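Side-chain contacts in botulinum neurotoxin type C1 (Clostridium botulinum, PDB 3R4S), which binds gangliosides on nerve cells through this receptor-binding part of its heavy chain, as a step toward entry of the toxin: residues 37-42 against 49-54; 97-102 against 208-213; 255-260 against 366-371; 384-389 against 414-419. All coordinates share one frame; numbering follows the deposited sequence.

Contact 1: residues 37-42 against 49-54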
loop_
_atom_site.group_PDB
_atom_site.type_symbol
_atom_site.label_atom_id
_atom_site.label_comp_id
_atom_site.label_asym_id
_atom_site.label_seq_id
_atom_site.Cartn_x
_atom_site.Cartn_y
_atom_site.Cartn_z
ATOM N N GLY A 37 -26.653 -5.749 -4.134
ATOM C CA GLY A 37 -26.097 -6.230 -2.887
ATOM C C GLY A 37 -25.377 -5.148 -2.106
ATOM O O GLY A 37 -25.635 -3.959 -2.273
ATOM N N ASP A 38 -24.449 -5.574 -1.262
ATOM C CA ASP A 38 -23.731 -4.678 -0.369
ATOM C C ASP A 38 -22.531 -4.043 -1.066
ATOM O O ASP A 38 -21.441 -4.608 -1.057
ATOM C CB ASP A 38 -23.265 -5.460 0.865
ATOM C CG ASP A 38 -22.670 -4.572 1.941
ATOM O OD1 ASP A 38 -22.413 -5.092 3.048
ATOM O OD2 ASP A 38 -22.458 -3.365 1.699
ATOM N N VAL A 39 -22.730 -2.875 -1.672
ATOM C CA VAL A 39 -21.627 -2.123 -2.259
ATOM C C VAL A 39 -21.418 -0.834 -1.488
ATOM O O VAL A 39 -22.291 0.032 -1.497
ATOM C CB VAL A 39 -21.893 -1.749 -3.738
ATOM C CG1 VAL A 39 -20.678 -1.026 -4.316
ATOM C CG2 VAL A 39 -22.228 -2.977 -4.563
ATOM N N GLN A 40 -20.269 -0.696 -0.827
ATOM C CA GLN A 40 -19.976 0.523 -0.058
ATOM C C GLN A 40 -19.149 1.530 -0.849
ATOM O O GLN A 40 -18.057 1.209 -1.324
ATOM C CB GLN A 40 -19.241 0.195 1.246
ATOM C CG GLN A 40 -20.095 -0.486 2.298
ATOM C CD GLN A 40 -21.331 0.324 2.664
ATOM O OE1 GLN A 40 -21.232 1.490 3.060
ATOM N NE2 GLN A 40 -22.505 -0.296 2.536
ATOM N N LEU A 41 -19.664 2.750 -0.976
ATOM C CA LEU A 41 -18.935 3.823 -1.635
ATOM C C LEU A 41 -18.275 4.728 -0.617
ATOM O O LEU A 41 -18.894 5.137 0.361
ATOM C CB LEU A 41 -19.867 4.666 -2.505
ATOM C CG LEU A 41 -20.555 3.971 -3.670
ATOM C CD1 LEU A 41 -21.122 5.018 -4.632
ATOM C CD2 LEU A 41 -19.574 3.060 -4.375
ATOM N N ASN A 42 -17.018 5.062 -0.858
ATOM C CA ASN A 42 -16.282 5.922 0.047
ATOM C C ASN A 42 -16.493 7.366 -0.389
ATOM O O ASN A 42 -16.252 7.694 -1.547
ATOM C CB ASN A 42 -14.799 5.538 0.019
ATOM C CG ASN A 42 -13.959 6.361 0.973
ATOM O OD1 ASN A 42 -14.460 7.267 1.628
ATOM N ND2 ASN A 42 -12.665 6.049 1.052
ATOM N N PHE A 49 -14.884 1.877 -4.183
ATOM C CA PHE A 49 -16.008 1.055 -3.762
ATOM C C PHE A 49 -15.514 -0.236 -3.124
ATOM O O PHE A 49 -14.458 -0.757 -3.489
ATOM C CB PHE A 49 -17.047 0.825 -4.877
ATOM C CG PHE A 49 -16.538 0.055 -6.088
ATOM C CD1 PHE A 49 -16.635 -1.325 -6.140
ATOM C CD2 PHE A 49 -16.016 0.727 -7.192
ATOM C CE1 PHE A 49 -16.196 -2.034 -7.264
ATOM C CE2 PHE A 49 -15.570 0.034 -8.315
ATOM C CZ PHE A 49 -15.667 -1.354 -8.354
ATOM N N LYS A 50 -16.259 -0.731 -2.142
ATOM C CA LYS A 50 -15.842 -1.914 -1.405
ATOM C C LYS A 50 -16.805 -3.072 -1.590
ATOM O O LYS A 50 -18.017 -2.896 -1.474
ATOM C CB LYS A 50 -15.726 -1.607 0.090
ATOM C CG LYS A 50 -15.267 -2.819 0.889
ATOM C CD LYS A 50 -15.153 -2.521 2.373
ATOM C CE LYS A 50 -16.499 -2.658 3.076
ATOM N NZ LYS A 50 -16.317 -2.736 4.558
ATOM N N LEU A 51 -16.258 -4.253 -1.866
ATOM C CA LEU A 51 -17.049 -5.477 -1.965
ATOM C C LEU A 51 -16.584 -6.530 -0.963
ATOM O O LEU A 51 -15.420 -6.559 -0.576
ATOM C CB LEU A 51 -16.956 -6.070 -3.369
ATOM C CG LEU A 51 -17.310 -5.179 -4.553
ATOM C CD1 LEU A 51 -17.159 -5.975 -5.839
ATOM C CD2 LEU A 51 -18.724 -4.605 -4.422
ATOM N N GLY A 52 -17.502 -7.398 -0.553
ATOM C CA GLY A 52 -17.188 -8.476 0.361
ATOM C C GLY A 52 -17.486 -9.812 -0.283
ATOM O O GLY A 52 -18.211 -9.877 -1.277
ATOM N N SER A 53 -16.929 -10.880 0.278
ATOM C CA SER A 53 -17.057 -12.210 -0.321
ATOM C C SER A 53 -18.160 -13.084 0.280
ATOM O O SER A 53 -18.570 -14.063 -0.333
ATOM C CB SER A 53 -15.730 -12.971 -0.230
ATOM O OG SER A 53 -15.414 -13.271 1.116
ATOM N N SER A 54 -18.634 -12.756 1.476
ATOM C CA SER A 54 -19.562 -13.661 2.145
ATOM C C SER A 54 -21.038 -13.266 2.030
ATOM O O SER A 54 -21.396 -12.091 2.102
ATOM C CB SER A 54 -19.157 -13.867 3.608
ATOM O OG SER A 54 -19.283 -12.663 4.343
HETATM O O HOH W 1 -20.315 -7.046 -0.423
HETATM O O HOH W 2 -19.226 -3.771 1.002
#

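Contact 2: residues 97-102 against 208-213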
loop_
_atom_site.group_PDB
_atom_site.type_symbol
_atom_site.label_atom_id
_atom_site.label_comp_id
_atom_site.label_asym_id
_atom_site.label_seq_id
_atom_site.Cartn_x
_atom_site.Cartn_y
_atom_site.Cartn_z
ATOM N N THR A 97 -12.598 -15.497 -8.448
ATOM C CA THR A 97 -12.720 -14.561 -9.555
ATOM C C THR A 97 -13.170 -13.262 -8.922
ATOM O O THR A 97 -14.021 -13.289 -8.043
ATOM C CB THR A 97 -13.778 -15.030 -10.548
ATOM O OG1 THR A 97 -13.349 -16.272 -11.113
ATOM C CG2 THR A 97 -13.969 -14.005 -11.674
ATOM N N ILE A 98 -12.570 -12.142 -9.323
ATOM C CA ILE A 98 -12.918 -10.841 -8.754
ATOM C C ILE A 98 -13.426 -9.823 -9.788
ATOM O O ILE A 98 -14.301 -9.010 -9.488
ATOM C CB ILE A 98 -11.753 -10.210 -7.962
ATOM C CG1 ILE A 98 -10.473 -10.201 -8.802
ATOM C CG2 ILE A 98 -11.545 -10.944 -6.623
ATOM C CD1 ILE A 98 -9.316 -9.454 -8.136
ATOM N N ILE A 99 -12.861 -9.845 -10.985
ATOM C CA ILE A 99 -13.315 -8.942 -12.051
ATOM C C ILE A 99 -13.437 -9.765 -13.322
ATOM O O ILE A 99 -12.436 -10.224 -13.874
ATOM C CB ILE A 99 -12.349 -7.753 -12.284
ATOM C CG1 ILE A 99 -11.989 -7.081 -10.964
ATOM C CG2 ILE A 99 -12.965 -6.730 -13.252
ATOM C CD1 ILE A 99 -10.901 -6.033 -11.092
ATOM N N ASP A 100 -14.666 -9.973 -13.776
ATOM C CA ASP A 100 -14.906 -10.970 -14.807
ATOM C C ASP A 100 -15.571 -10.402 -16.057
ATOM O O ASP A 100 -16.606 -9.724 -15.987
ATOM C CB ASP A 100 -15.741 -12.139 -14.257
ATOM C CG ASP A 100 -15.871 -13.275 -15.270
ATOM O OD1 ASP A 100 -14.876 -13.983 -15.508
ATOM O OD2 ASP A 100 -16.952 -13.437 -15.858
ATOM N N SER A 101 -14.971 -10.690 -17.205
ATOM C CA SER A 101 -15.548 -10.291 -18.478
ATOM C C SER A 101 -15.589 -11.494 -19.428
ATOM O O SER A 101 -15.115 -11.445 -20.554
ATOM C CB SER A 101 -14.759 -9.127 -19.076
ATOM O OG SER A 101 -15.533 -8.461 -20.044
ATOM N N VAL A 102 -16.156 -12.590 -18.945
ATOM C CA VAL A 102 -16.293 -13.800 -19.741
ATOM C C VAL A 102 -17.759 -14.091 -20.005
ATOM O O VAL A 102 -18.582 -14.051 -19.095
ATOM C CB VAL A 102 -15.647 -15.021 -19.048
ATOM C CG1 VAL A 102 -16.092 -16.330 -19.735
ATOM C CG2 VAL A 102 -14.122 -14.883 -19.046
ATOM N N MET A 208 -12.641 -6.489 -0.930
ATOM C CA MET A 208 -11.853 -5.931 -2.009
ATOM C C MET A 208 -12.302 -4.494 -2.220
ATOM O O MET A 208 -13.502 -4.213 -2.251
ATOM C CB MET A 208 -12.033 -6.757 -3.287
ATOM C CG MET A 208 -11.408 -6.128 -4.529
ATOM S SD MET A 208 -11.677 -7.114 -6.030
ATOM C CE MET A 208 -13.412 -6.786 -6.376
ATOM N N TRP A 209 -11.342 -3.588 -2.346
ATOM C CA TRP A 209 -11.633 -2.205 -2.673
ATOM C C TRP A 209 -11.095 -1.943 -4.062
ATOM O O TRP A 209 -10.024 -2.453 -4.421
ATOM C CB TRP A 209 -10.926 -1.249 -1.716
ATOM C CG TRP A 209 -11.375 -1.286 -0.298
ATOM C CD1 TRP A 209 -12.203 -0.391 0.327
ATOM C CD2 TRP A 209 -10.975 -2.226 0.704
ATOM N NE1 TRP A 209 -12.350 -0.726 1.652
ATOM C CE2 TRP A 209 -11.609 -1.850 1.910
ATOM C CE3 TRP A 209 -10.151 -3.354 0.698
ATOM C CZ2 TRP A 209 -11.448 -2.566 3.100
ATOM C CZ3 TRP A 209 -9.986 -4.065 1.884
ATOM C CH2 TRP A 209 -10.634 -3.663 3.068
ATOM N N ILE A 210 -11.833 -1.134 -4.822
ATOM C CA ILE A 210 -11.470 -0.751 -6.173
ATOM C C ILE A 210 -11.702 0.747 -6.375
ATOM O O ILE A 210 -12.696 1.300 -5.895
ATOM C CB ILE A 210 -12.338 -1.491 -7.218
ATOM C CG1 ILE A 210 -12.164 -3.011 -7.098
ATOM C CG2 ILE A 210 -12.012 -0.998 -8.637
ATOM C CD1 ILE A 210 -10.788 -3.516 -7.504
ATOM N N ARG A 211 -10.786 1.406 -7.082
ATOM C CA ARG A 211 -11.072 2.746 -7.606
ATOM C C ARG A 211 -10.318 3.021 -8.898
ATOM O O ARG A 211 -9.245 2.447 -9.155
ATOM C CB ARG A 211 -10.816 3.846 -6.570
ATOM C CG ARG A 211 -9.380 3.937 -6.057
ATOM C CD ARG A 211 -8.558 4.982 -6.805
ATOM N NE ARG A 211 -7.277 5.254 -6.138
ATOM C CZ ARG A 211 -6.464 6.260 -6.459
ATOM N NH1 ARG A 211 -6.799 7.098 -7.441
ATOM N NH2 ARG A 211 -5.318 6.442 -5.803
ATOM N N ASP A 212 -10.924 3.871 -9.723
ATOM C CA ASP A 212 -10.383 4.273 -11.017
ATOM C C ASP A 212 -10.033 3.100 -11.938
ATOM O O ASP A 212 -8.868 2.891 -12.290
ATOM C CB ASP A 212 -9.211 5.237 -10.835
ATOM C CG ASP A 212 -9.643 6.547 -10.169
ATOM O OD1 ASP A 212 -10.716 7.080 -10.539
ATOM O OD2 ASP A 212 -8.922 7.035 -9.272
ATOM N N PHE A 213 -11.065 2.351 -12.319
ATOM C CA PHE A 213 -10.924 1.230 -13.242
ATOM C C PHE A 213 -11.109 1.771 -14.658
ATOM O O PHE A 213 -12.216 2.164 -15.047
ATOM C CB PHE A 213 -11.944 0.117 -12.920
ATOM C CG PHE A 213 -11.874 -1.056 -13.853
ATOM C CD1 PHE A 213 -11.153 -2.197 -13.510
ATOM C CD2 PHE A 213 -12.517 -1.016 -15.086
ATOM C CE1 PHE A 213 -11.084 -3.279 -14.383
ATOM C CE2 PHE A 213 -12.451 -2.088 -15.965
ATOM C CZ PHE A 213 -11.729 -3.216 -15.616
#

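Contact 3: residues 255-260 against 366-371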
loop_
_atom_site.group_PDB
_atom_site.type_symbol
_atom_site.label_atom_id
_atom_site.label_comp_id
_atom_site.label_asym_id
_atom_site.label_seq_id
_atom_site.Cartn_x
_atom_site.Cartn_y
_atom_site.Cartn_z
ATOM N N VAL A 255 6.895 0.550 12.566
ATOM C CA VAL A 255 7.808 -0.542 12.243
ATOM C C VAL A 255 8.958 -0.068 11.369
ATOM O O VAL A 255 8.833 0.886 10.592
ATOM C CB VAL A 255 7.090 -1.693 11.517
ATOM C CG1 VAL A 255 6.074 -2.356 12.437
ATOM C CG2 VAL A 255 6.409 -1.182 10.249
ATOM N N ASN A 256 10.093 -0.734 11.509
ATOM C CA ASN A 256 11.212 -0.484 10.630
ATOM C C ASN A 256 11.162 -1.514 9.522
ATOM O O ASN A 256 11.012 -2.708 9.793
ATOM C CB ASN A 256 12.527 -0.596 11.395
ATOM C CG ASN A 256 13.696 -0.104 10.592
ATOM O OD1 ASN A 256 14.281 -0.849 9.814
ATOM N ND2 ASN A 256 14.036 1.166 10.761
ATOM N N ILE A 257 11.267 -1.052 8.276
ATOM C CA ILE A 257 11.159 -1.934 7.113
ATOM C C ILE A 257 12.186 -3.080 7.152
ATOM O O ILE A 257 11.912 -4.189 6.688
ATOM C CB ILE A 257 11.261 -1.140 5.785
ATOM C CG1 ILE A 257 10.100 -0.145 5.672
ATOM C CG2 ILE A 257 11.270 -2.087 4.573
ATOM C CD1 ILE A 257 8.728 -0.751 5.948
ATOM N N ASP A 258 13.357 -2.815 7.716
ATOM C CA ASP A 258 14.379 -3.854 7.879
ATOM C C ASP A 258 14.063 -4.851 8.995
ATOM O O ASP A 258 14.735 -5.870 9.118
ATOM C CB ASP A 258 15.749 -3.222 8.147
ATOM C CG ASP A 258 16.491 -2.870 6.871
ATOM O OD1 ASP A 258 15.979 -3.209 5.785
ATOM O OD2 ASP A 258 17.582 -2.266 6.954
ATOM N N TYR A 259 13.046 -4.561 9.803
ATOM C CA TYR A 259 12.739 -5.393 10.963
ATOM C C TYR A 259 11.243 -5.545 11.189
ATOM O O TYR A 259 10.736 -5.223 12.267
ATOM C CB TYR A 259 13.380 -4.799 12.219
ATOM C CG TYR A 259 14.885 -4.934 12.229
ATOM C CD1 TYR A 259 15.493 -6.092 12.706
ATOM C CD2 TYR A 259 15.697 -3.914 11.757
ATOM C CE1 TYR A 259 16.877 -6.230 12.721
ATOM C CE2 TYR A 259 17.086 -4.038 11.766
ATOM C CZ TYR A 259 17.667 -5.199 12.254
ATOM O OH TYR A 259 19.042 -5.343 12.264
ATOM N N LEU A 260 10.544 -6.050 10.176
ATOM C CA LEU A 260 9.092 -6.146 10.225
ATOM C C LEU A 260 8.648 -7.164 11.259
ATOM O O LEU A 260 7.534 -7.086 11.764
ATOM C CB LEU A 260 8.525 -6.514 8.843
ATOM C CG LEU A 260 8.737 -5.429 7.776
ATOM C CD1 LEU A 260 8.207 -5.874 6.427
ATOM C CD2 LEU A 260 8.068 -4.142 8.201
ATOM N N TYR A 366 6.349 -1.514 -0.568
ATOM C CA TYR A 366 6.095 -0.928 0.756
ATOM C C TYR A 366 5.642 0.527 0.656
ATOM O O TYR A 366 6.130 1.271 -0.201
ATOM C CB TYR A 366 7.367 -0.944 1.617
ATOM C CG TYR A 366 7.872 -2.318 1.956
ATOM C CD1 TYR A 366 9.028 -2.822 1.368
ATOM C CD2 TYR A 366 7.192 -3.122 2.875
ATOM C CE1 TYR A 366 9.494 -4.104 1.684
ATOM C CE2 TYR A 366 7.645 -4.398 3.194
ATOM C CZ TYR A 366 8.796 -4.884 2.595
ATOM O OH TYR A 366 9.251 -6.146 2.912
ATOM N N TYR A 367 4.747 0.932 1.555
ATOM C CA TYR A 367 4.501 2.353 1.850
ATOM C C TYR A 367 5.194 2.699 3.168
ATOM O O TYR A 367 4.898 2.098 4.204
ATOM C CB TYR A 367 3.011 2.621 2.014
ATOM C CG TYR A 367 2.204 2.397 0.760
ATOM C CD1 TYR A 367 2.055 3.408 -0.189
ATOM C CD2 TYR A 367 1.573 1.185 0.537
ATOM C CE1 TYR A 367 1.290 3.200 -1.342
ATOM C CE2 TYR A 367 0.823 0.970 -0.600
ATOM C CZ TYR A 367 0.678 1.976 -1.528
ATOM O OH TYR A 367 -0.064 1.720 -2.654
ATOM N N ALA A 368 6.100 3.672 3.140
ATOM C CA ALA A 368 6.920 3.967 4.310
ATOM C C ALA A 368 7.323 5.427 4.330
ATOM O O ALA A 368 6.780 6.241 3.586
ATOM C CB ALA A 368 8.162 3.075 4.309
ATOM N N SER A 369 8.296 5.759 5.169
ATOM C CA SER A 369 8.706 7.142 5.299
ATOM C C SER A 369 10.136 7.227 5.788
ATOM O O SER A 369 10.722 6.246 6.252
ATOM C CB SER A 369 7.785 7.878 6.285
ATOM O OG SER A 369 7.855 7.275 7.582
ATOM N N GLN A 370 10.702 8.416 5.661
ATOM C CA GLN A 370 11.963 8.725 6.297
ATOM C C GLN A 370 11.677 9.850 7.270
ATOM O O GLN A 370 10.830 10.717 7.008
ATOM C CB GLN A 370 13.024 9.125 5.279
ATOM C CG GLN A 370 13.525 7.954 4.439
ATOM C CD GLN A 370 14.677 8.345 3.538
ATOM O OE1 GLN A 370 14.578 9.308 2.797
ATOM N NE2 GLN A 370 15.786 7.607 3.615
ATOM N N ILE A 371 12.354 9.809 8.412
ATOM C CA ILE A 371 12.054 10.737 9.492
ATOM C C ILE A 371 13.343 11.392 9.943
ATOM O O ILE A 371 14.306 10.721 10.324
ATOM C CB ILE A 371 11.354 10.019 10.649
ATOM C CG1 ILE A 371 10.124 9.270 10.125
ATOM C CG2 ILE A 371 10.962 11.018 11.751
ATOM C CD1 ILE A 371 9.533 8.272 11.124
HETATM O O HOH W 3 11.839 -5.740 3.986
#

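Contact 4: residues 384-389 against 414-419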
loop_
_atom_site.group_PDB
_atom_site.type_symbol
_atom_site.label_atom_id
_atom_site.label_comp_id
_atom_site.label_asym_id
_atom_site.label_seq_id
_atom_site.Cartn_x
_atom_site.Cartn_y
_atom_site.Cartn_z
ATOM N N ILE A 384 18.970 11.744 10.603
ATOM C CA ILE A 384 17.955 10.839 10.069
ATOM C C ILE A 384 17.724 9.704 11.060
ATOM O O ILE A 384 18.664 9.238 11.704
ATOM C CB ILE A 384 18.386 10.260 8.687
ATOM C CG1 ILE A 384 17.200 9.629 7.951
ATOM C CG2 ILE A 384 19.553 9.265 8.837
ATOM C CD1 ILE A 384 17.528 9.211 6.525
ATOM N N CYS A 385 16.477 9.261 11.183
ATOM C CA CYS A 385 16.142 8.150 12.080
ATOM C C CYS A 385 16.504 6.807 11.477
ATOM O O CYS A 385 16.143 6.505 10.339
ATOM C CB CYS A 385 14.653 8.174 12.443
ATOM S SG CYS A 385 14.229 9.599 13.460
ATOM N N SER A 386 17.214 6.002 12.254
ATOM C CA SER A 386 17.635 4.683 11.821
ATOM C C SER A 386 17.409 3.703 12.975
ATOM O O SER A 386 16.653 3.990 13.899
ATOM C CB SER A 386 19.112 4.720 11.404
ATOM O OG SER A 386 19.492 3.506 10.784
ATOM N N ILE A 387 18.076 2.561 12.922
ATOM C CA ILE A 387 17.890 1.503 13.897
ATOM C C ILE A 387 19.204 0.727 13.984
ATOM O O ILE A 387 19.934 0.620 12.996
ATOM C CB ILE A 387 16.741 0.569 13.466
ATOM C CG1 ILE A 387 16.398 -0.429 14.568
ATOM C CG2 ILE A 387 17.083 -0.160 12.153
ATOM C CD1 ILE A 387 15.101 -1.201 14.312
ATOM N N GLY A 388 19.524 0.208 15.167
ATOM C CA GLY A 388 20.715 -0.608 15.322
ATOM C C GLY A 388 20.844 -1.271 16.688
ATOM O O GLY A 388 20.020 -1.061 17.588
ATOM N N THR A 389 21.896 -2.068 16.843
ATOM C CA THR A 389 22.111 -2.819 18.073
ATOM C C THR A 389 23.194 -2.156 18.915
ATOM O O THR A 389 24.334 -2.051 18.483
ATOM C CB THR A 389 22.514 -4.261 17.758
ATOM O OG1 THR A 389 21.436 -4.904 17.071
ATOM C CG2 THR A 389 22.838 -5.041 19.045
ATOM N N ALA A 414 23.625 12.175 5.223
ATOM C CA ALA A 414 23.366 11.914 3.804
ATOM C C ALA A 414 23.816 10.522 3.377
ATOM O O ALA A 414 23.198 9.895 2.518
ATOM C CB ALA A 414 24.040 12.966 2.927
ATOM N N SER A 415 24.894 10.031 3.976
ATOM C CA SER A 415 25.420 8.729 3.576
ATOM C C SER A 415 24.449 7.583 3.891
ATOM O O SER A 415 24.600 6.474 3.371
ATOM C CB SER A 415 26.773 8.467 4.243
ATOM O OG SER A 415 26.626 8.285 5.640
ATOM N N LEU A 416 23.443 7.855 4.721
ATOM C CA LEU A 416 22.481 6.827 5.124
ATOM C C LEU A 416 21.172 6.921 4.342
ATOM O O LEU A 416 20.269 6.111 4.524
ATOM C CB LEU A 416 22.201 6.969 6.623
ATOM C CG LEU A 416 22.030 5.732 7.504
ATOM C CD1 LEU A 416 23.134 4.717 7.246
ATOM C CD2 LEU A 416 21.998 6.146 8.977
ATOM N N LEU A 417 21.069 7.913 3.464
ATOM C CA LEU A 417 19.797 8.224 2.807
ATOM C C LEU A 417 19.226 7.087 1.989
ATOM O O LEU A 417 18.008 6.977 1.834
ATOM C CB LEU A 417 19.941 9.463 1.923
ATOM C CG LEU A 417 19.840 10.785 2.676
ATOM C CD1 LEU A 417 20.178 11.962 1.771
ATOM C CD2 LEU A 417 18.442 10.936 3.262
ATOM N N GLU A 418 20.100 6.251 1.439
ATOM C CA GLU A 418 19.655 5.149 0.597
ATOM C C GLU A 418 19.473 3.863 1.405
ATOM O O GLU A 418 19.137 2.818 0.849
ATOM C CB GLU A 418 20.652 4.904 -0.542
ATOM C CG GLU A 418 20.853 6.097 -1.475
ATOM C CD GLU A 418 19.547 6.566 -2.100
ATOM O OE1 GLU A 418 18.912 5.781 -2.844
ATOM O OE2 GLU A 418 19.147 7.720 -1.840
ATOM N N SER A 419 19.696 3.926 2.714
ATOM C CA SER A 419 19.563 2.716 3.537
ATOM C C SER A 419 18.108 2.396 3.857
ATOM O O SER A 419 17.366 3.259 4.321
ATOM C CB SER A 419 20.341 2.852 4.840
ATOM O OG SER A 419 20.043 1.765 5.713
#

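Contact 1: residues 37-42 against 49-54
Phe-49 opens the strand 49-52 and meets Leu-41 of the facing strand as a non-hydrogen-bonded antiparallel pair. Leu-41 CD2 presses on Phe-49 CB at 3.4 Å, a close fit. With chi1 63° the Phe-49 CG sits between its own backbone N and carbonyl carbon, and the ring leads away from the hairpin partner. The ring stacks edge-to-face with Phe-188. Val-39 CG1 lies 4.1 Å from Phe-49 CB, and the two side chains point the same way. Lys-50 follows as the hydrogen-bonded partner of Gln-40. Lys-50 N donates to Gln-40 O at 2.8 Å, and Gln-40 N returns a bond to Lys-50 O at 3.2 Å. The two strands thus form a short beta hairpin at the margin of the concanavalin-like jelly roll, the N-terminal half of the receptor-binding region. Strand 207-216 flanks 49-52 on its other edge. On the polar face the CB atoms of Gln-40 and Lys-50 meet at 4.1 Å, and then the chains part. Gln-40 bends back to its own segment, where NE2 gives a nearly straight bond (173°) to Asp-38 OD2, lying in the amide plane. Leu-51 comes next. Its CD2 rests beside Val-39 CG2 at 3.9 Å, and its side chain also packs on Met-208 and Phe-188. Near Gly-52 a water bridges the two segments: it accepts from Gly-52 N at 2.8 Å and donates to Asp-38 O.

Contact 2: residues 97-102 against 208-213
Ile-98 and Met-208 make the tight end of this contact. The sulfur of Met-208 lies against the branch point of Ile-98, with SD 3.7 Å from CB. Ile-98 CG2 and CD1 are each 3.9 Å from Met-208 SD, so one sulfur meets three carbons of a single side chain. The two side chains cross at a slant. Met-208 reaches that far because its chain is extended through chi1 (171°) and chi2. It bends only at chi3, which turns Met-208 CE to 3.9 Å from Ile-98 O. The Ile-99 side is looser. Ile-99 CG2 approaches the ring of Phe-213 at CE1, 4.1 Å away, and the two side chains lie alongside, pointing opposite ways. The methyl pair Ile-99 CD1 and Ile-210 CD1, 4.4 Å apart, is the loosest of the three. No hydrogen bond joins the two segments, and all five touching residues are buried, so neither end opens to solvent. The polar side of 208-213 faces elsewhere: Arg-211 NH1 forms a salt bridge to Asp-212 OD2 at 2.8 Å, in the guanidinium plane, and Arg-211 also makes a cation-pi contact with Trp-83. This is sheet-on-sheet packing inside a concanavalin-like jelly roll. The strands 96-98 and 100-103 belong to one sheet, strand 207-216 to the other. Ile-98 and Ile-99 both face Ile-110 in a classic beta bulge, where the chain turns a corner. Phe-188 of strand 185-192 stacks edge-to-face on Phe-213, while Ile-84 touches Ile-210 and Ile-86 touches Met-208, both from strand 77-87.

Contact 3: residues 255-260 against 366-371
The CG2 methyl of Ile-257 lies over one face of the Tyr-366 ring. This CG2 stands 4.0 Å from the ring centroid and 14° off the normal, a CH-pi contact. The methyl is shifted toward the rim, with CE1 the nearest ring atom. The two side chains lie head to tail. In Ile-257, chi1 of -62° sets CG2 anti to the backbone N and over the ring, while CG1 turns to Ala-368 CB at 4.0 Å. Leu-260 and Tyr-366 point at each other, and Leu-260 CD1 meets the ring obliquely, 3.6 Å from Tyr-366 CE2 and 3.7 Å from Tyr-366 OH. Both segments belong to the C-terminal beta-trefoil. The first is the end of strand 251-256 and the turn beyond it; the second runs into strand 367-374. The turn begins as an Asx turn, with Asn-256 OD1 accepting from Asp-258 N at 3.0 Å. The polar end of Tyr-366 is tied to the same turn through a water, 2.8 Å from its OH, that donates to Ile-257 O. Asn-139, from the N-terminal receptor-binding half, also touches Tyr-366, so the contact lies near the junction of the two halves.

Contact 4: residues 384-389 against 414-419
Strand 384-389 runs past a short 3-10 segment, 414-416, and the type I turn that starts at Leu-416; the nearest CA atoms, of Ile-384 and Leu-416, are 7.8 Å apart. Strand and loop both belong to the C-terminal beta-trefoil, where the loop links strand 401-409 to strand 424-428. Two backbone bonds shape the loop: Leu-417 N to Ala-414 O, and Ser-419 N to Leu-416 O at 2.9 Å, which closes the turn. The contact itself is made by side chains, without a hydrogen bond across it. Ile-384 carries most of it on the strand. Its branches divide the work. With chi1 of -165° its CG1 lies anti to the backbone N and carries CD1 to Leu-417 CD2, 3.8 Å away. CG2 turns instead to Leu-416, meeting CD2 at 4.0 Å and CB at 4.1 Å. Both leucines meet Ile-384 at an angle. Leu-416 is the central residue on the loop side, since its CD2 touches two strand residues. Tyr-413 and Thr-422 add to the cover over Ile-384, and Phe-372 of the neighbouring strand 367-374 touches both Ile-384 and Leu-417. Ser-386 also faces the loop. Its hydroxyl bonds to Ser-421 OG, and Ser-386 CB lies 4.0 Å from Leu-416 CD2.

Overall arrangement
From the N terminus, the four contacts close one after another; none nests in or crosses another. Contact 1 closes a short hairpin. Contact 2 then closes a loop of 105 residues and joins the two sheets of the jelly roll. The two touch, for strands 49-52 and 207-216 are neighbours in one sheet. The chain next enters the beta-trefoil. Contact 3 closes another loop of 105 residues there, and contact 4 fastens a late loop onto strand 381-392. These two also touch, through neighbouring strands 367-374 and 381-392 and through Gln-370 NE2, which bonds to Leu-417 O. Contacts 1 and 4 lie on opposite sides of the chain's centre, their own centres 41 Å apart.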